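Local coordinates for protein CmeC (Campylobacter jejuni, PDB 4MT4) that forms the trimeric outer membrane channel of the outer membrane factor family, probably serving as the exit duct for substrates of a drug efflux system, at the interface of chains A and B. Coordinates in Å, arbitrary orientation; residue numbers count along the deposited sequence, not the author numbering. Chains: chain A/B, CmeC.

Contact 1: the interface of chains A and B. Residues chain A 389, 392-393, 396; chain B 205, 209, 213.
The helical tunnel of an outer membrane factor is a barrel of long coiled helices, and here two of them, from neighbouring protomers, pack side against side. Helix 339-405 of chain A brings A:Ser389, A:Ser392, A:Tyr393 and A:Ile396 against B:Ala205, B:Ala209 and B:Ser213 of helix 201-236. The residues of chain B are spaced four apart, so they lie in a row along one side of their helix. B:Ala209 is the centre of the patch. Its methyl CB sits over one face of the A:Tyr393 ring, 3.8 Å from the ring centroid, in a CH-pi contact. The methyl is displaced toward the rim, and A:Tyr393 CE2 is 3.7 Å from B:Ala209 CB. With CG anti to its own carbonyl carbon (chi1 -83°), A:Tyr393 turns its ring toward chain B, face to the methyl. The hydroxyl OG of A:Ser389 lies at the edge of this ring, in its plane. A:Ser392 meets the same methyl through carbon, its CB standing 3.6 Å from B:Ala209 CB. A:Ile396 uses the longer branch of its side chain. A:Ile396 CG1 rests 3.7 Å from B:Ala205 CB, while A:Ile396 CD1 reaches on toward B:Ala209 CB at 4.0 Å. A:Ile396 CD1 also lies 3.7 Å from the carbonyl oxygen O of B:Ala205. The small alanine side chains probably let the helices approach closely. B:Ser213 borders the patch near A:Ser389.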
loop_
_atom_site.group_PDB
_atom_site.type_symbol
_atom_site.label_atom_id
_atom_site.label_comp_id
_atom_site.label_asym_id
_atom_site.label_seq_id
_atom_site.Cartn_x
_atom_site.Cartn_y
_atom_site.Cartn_z
ATOM N N SER A 389 -22.548 32.806 -13.352
ATOM C CA SER A 389 -23.090 31.895 -14.355
ATOM C C SER A 389 -24.460 31.371 -13.934
ATOM O O SER A 389 -25.387 31.308 -14.743
ATOM C CB SER A 389 -22.129 30.728 -14.594
ATOM O OG SER A 389 -22.639 29.830 -15.563
ATOM N N SER A 392 -27.057 34.119 -14.229
ATOM C CA SER A 392 -27.401 34.367 -15.623
ATOM C C SER A 392 -28.337 33.293 -16.162
ATOM O O SER A 392 -29.335 33.603 -16.808
ATOM C CB SER A 392 -26.140 34.440 -16.483
ATOM O OG SER A 392 -25.315 35.519 -16.082
ATOM N N TYR A 393 -28.010 32.032 -15.894
ATOM C CA TYR A 393 -28.834 30.916 -16.349
ATOM C C TYR A 393 -30.184 30.898 -15.642
ATOM O O TYR A 393 -31.167 30.395 -16.182
ATOM C CB TYR A 393 -28.114 29.581 -16.133
ATOM C CG TYR A 393 -27.127 29.231 -17.227
ATOM C CD1 TYR A 393 -27.568 28.882 -18.498
ATOM C CD2 TYR A 393 -25.759 29.245 -16.987
ATOM C CE1 TYR A 393 -26.673 28.561 -19.501
ATOM C CE2 TYR A 393 -24.857 28.924 -17.985
ATOM C CZ TYR A 393 -25.320 28.584 -19.241
ATOM O OH TYR A 393 -24.432 28.263 -20.241
ATOM N N ILE A 396 -32.216 33.549 -17.516
ATOM C CA ILE A 396 -32.592 32.969 -18.800
ATOM C C ILE A 396 -33.783 32.029 -18.629
ATOM O O ILE A 396 -34.706 32.027 -19.444
ATOM C CB ILE A 396 -31.414 32.206 -19.442
ATOM C CG1 ILE A 396 -30.281 33.171 -19.798
ATOM C CG2 ILE A 396 -31.867 31.449 -20.684
ATOM C CD1 ILE A 396 -29.010 32.479 -20.238
ATOM N N ALA B 205 -28.240 38.086 -21.444
ATOM C CA ALA B 205 -28.042 37.102 -20.387
ATOM C C ALA B 205 -27.359 35.853 -20.930
ATOM O O ALA B 205 -26.563 35.219 -20.237
ATOM C CB ALA B 205 -29.371 36.746 -19.737
ATOM N N ALA B 209 -23.917 34.510 -19.576
ATOM C CA ALA B 209 -23.827 33.132 -19.103
ATOM C C ALA B 209 -22.704 32.401 -19.825
ATOM O O ALA B 209 -21.967 31.620 -19.225
ATOM C CB ALA B 209 -25.150 32.408 -19.304
ATOM N N SER B 213 -19.300 30.965 -18.071
ATOM C CA SER B 213 -19.063 29.539 -18.268
ATOM C C SER B 213 -17.667 29.298 -18.828
ATOM O O SER B 213 -16.953 28.402 -18.381
ATOM C CB SER B 213 -20.114 28.938 -19.201
ATOM O OG SER B 213 -19.872 27.559 -19.429
#

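Contact 2: the interface of chains A and B. Residues chain A 370; chain B 226, 229, 242-247.
This is a polar contact between protomers of an outer membrane factor trimer, in which one arginine of a long tunnel helix reaches into the neighbouring subunit and helps hold the two together. A:Arg370 belongs to helix 339-405. Its partners lie on helix 201-236 of chain B, on the short helix 240-245 and in the loop that follows it. The side chain leaves its helix with CG anti to the backbone N (chi1 177°) and stays extended from CG to NE, which carries the guanidinium well across the boundary. Backbone carbonyls receive its terminal nitrogens. A:Arg370 NH1 donates to the carbonyl oxygen O of B:Ile243 at 2.7 Å. That oxygen is tilted 31° out of the guanidinium plane, and NH1 stands above the carbonyl plane. A:Arg370 NH2 donates to O of B:Lys246 at 2.5 Å, a straighter bond with 145° at the hydrogen. This oxygen is at the guanidinium edge, close to its plane. NH1 makes a further, weak bond to the same oxygen, so B:Lys246 O is shared, unequally, by both terminal nitrogens. The carbonyl oxygen O of B:Leu244 lies over one face of the guanidinium, 3.4 Å from A:Arg370 NE. B:Leu229 CD1 lies over the other face, 3.4 Å from A:Arg370 NH2, so the flat group is held between a carbonyl and a methyl. On the side of helix 201-236, the carboxylate OE1 of B:Glu226 forms a long salt bridge to A:Arg370 NE, at 3.7 Å. OE1 approaches from the B:Leu229 face, well out of the guanidinium plane.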
loop_
_atom_site.group_PDB
_atom_site.type_symbol
_atom_site.label_atom_id
_atom_site.label_comp_id
_atom_site.label_asym_id
_atom_site.label_seq_id
_atom_site.Cartn_x
_atom_site.Cartn_y
_atom_site.Cartn_z
ATOM N N ARG A 370 2.992 24.583 -3.399
ATOM C CA ARG A 370 2.789 25.304 -4.650
ATOM C C ARG A 370 1.364 25.145 -5.160
ATOM O O ARG A 370 0.689 26.133 -5.448
ATOM C CB ARG A 370 3.764 24.831 -5.728
ATOM C CG ARG A 370 3.531 25.508 -7.072
ATOM C CD ARG A 370 4.356 24.893 -8.186
ATOM N NE ARG A 370 4.348 25.722 -9.387
ATOM C CZ ARG A 370 5.263 25.653 -10.349
ATOM N NH1 ARG A 370 6.269 24.794 -10.250
ATOM N NH2 ARG A 370 5.176 26.448 -11.407
ATOM N N GLU B 226 -1.699 23.050 -13.552
ATOM C CA GLU B 226 -0.872 23.171 -12.359
ATOM C C GLU B 226 -0.688 21.827 -11.663
ATOM O O GLU B 226 0.331 21.594 -11.011
ATOM C CB GLU B 226 -1.482 24.181 -11.387
ATOM C CG GLU B 226 -1.249 25.629 -11.779
ATOM C CD GLU B 226 0.208 26.034 -11.658
ATOM O OE1 GLU B 226 0.890 25.540 -10.734
ATOM O OE2 GLU B 226 0.673 26.845 -12.485
ATOM N N LEU B 229 1.958 20.022 -13.641
ATOM C CA LEU B 229 3.217 20.739 -13.495
ATOM C C LEU B 229 3.880 20.310 -12.192
ATOM O O LEU B 229 5.076 20.022 -12.159
ATOM C CB LEU B 229 2.998 22.253 -13.513
ATOM C CG LEU B 229 3.975 23.082 -14.355
ATOM C CD1 LEU B 229 3.935 24.546 -13.943
ATOM C CD2 LEU B 229 5.396 22.537 -14.277
ATOM N N ASP B 242 12.784 26.006 -8.232
ATOM C CA ASP B 242 12.248 25.459 -9.473
ATOM C C ASP B 242 10.885 24.826 -9.227
ATOM O O ASP B 242 9.952 24.999 -10.012
ATOM C CB ASP B 242 13.214 24.429 -10.065
ATOM C CG ASP B 242 12.626 23.684 -11.248
ATOM O OD1 ASP B 242 11.882 24.301 -12.039
ATOM O OD2 ASP B 242 12.912 22.477 -11.389
ATOM N N ILE B 243 10.786 24.090 -8.126
ATOM C CA ILE B 243 9.545 23.436 -7.735
ATOM C C ILE B 243 8.467 24.462 -7.415
ATOM O O ILE B 243 7.311 24.295 -7.793
ATOM C CB ILE B 243 9.762 22.519 -6.516
ATOM C CG1 ILE B 243 10.680 21.354 -6.890
ATOM C CG2 ILE B 243 8.434 22.000 -5.975
ATOM C CD1 ILE B 243 11.204 20.599 -5.703
ATOM N N LEU B 244 8.858 25.534 -6.735
ATOM C CA LEU B 244 7.907 26.540 -6.278
ATOM C C LEU B 244 7.431 27.500 -7.368
ATOM O O LEU B 244 6.236 27.777 -7.473
ATOM C CB LEU B 244 8.516 27.353 -5.133
ATOM C CG LEU B 244 8.321 26.839 -3.707
ATOM C CD1 LEU B 244 9.092 27.702 -2.721
ATOM C CD2 LEU B 244 6.845 26.818 -3.355
ATOM N N TYR B 245 8.357 28.014 -8.172
ATOM C CA TYR B 245 8.040 29.160 -9.021
ATOM C C TYR B 245 8.194 28.933 -10.526
ATOM O O TYR B 245 7.527 29.592 -11.322
ATOM C CB TYR B 245 8.899 30.357 -8.599
ATOM C CG TYR B 245 8.792 30.685 -7.126
ATOM C CD1 TYR B 245 7.608 31.178 -6.588
ATOM C CD2 TYR B 245 9.873 30.501 -6.273
ATOM C CE1 TYR B 245 7.506 31.476 -5.242
ATOM C CE2 TYR B 245 9.780 30.797 -4.926
ATOM C CZ TYR B 245 8.595 31.284 -4.415
ATOM O OH TYR B 245 8.495 31.582 -3.076
ATOM N N LYS B 246 9.063 28.010 -10.924
ATOM C CA LYS B 246 9.347 27.827 -12.346
ATOM C C LYS B 246 8.287 27.008 -13.083
ATOM O O LYS B 246 7.469 26.326 -12.469
ATOM C CB LYS B 246 10.714 27.173 -12.533
ATOM C CG LYS B 246 11.884 28.083 -12.211
ATOM C CD LYS B 246 13.152 27.599 -12.890
ATOM C CE LYS B 246 14.257 28.635 -12.790
ATOM N NZ LYS B 246 15.251 28.483 -13.888
ATOM N N ASN B 247 8.315 27.091 -14.411
ATOM C CA ASN B 247 7.412 26.322 -15.258
ATOM C C ASN B 247 8.180 25.332 -16.127
ATOM O O ASN B 247 9.335 25.016 -15.846
ATOM C CB ASN B 247 6.572 27.251 -16.136
ATOM C CG ASN B 247 5.764 28.245 -15.327
ATOM O OD1 ASN B 247 4.700 27.917 -14.801
ATOM N ND2 ASN B 247 6.263 29.473 -15.229
#

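About 34 Å separates the C-alpha centres of contact 1 and contact 2. Both use helix 339-405 of chain A and helix 201-236 of chain B, so they lie at two levels of one helix-helix seam. Contact 1 is near the end of the tunnel far from the membrane barrel. Contact 2 adds a polar link closer to the membrane barrel and brings in the short helix 240-245. Each is repeated in the three-protomer assembly. Together they probably help keep adjacent helices in register along the tunnel wall, although the structure alone does not show how they behave during opening.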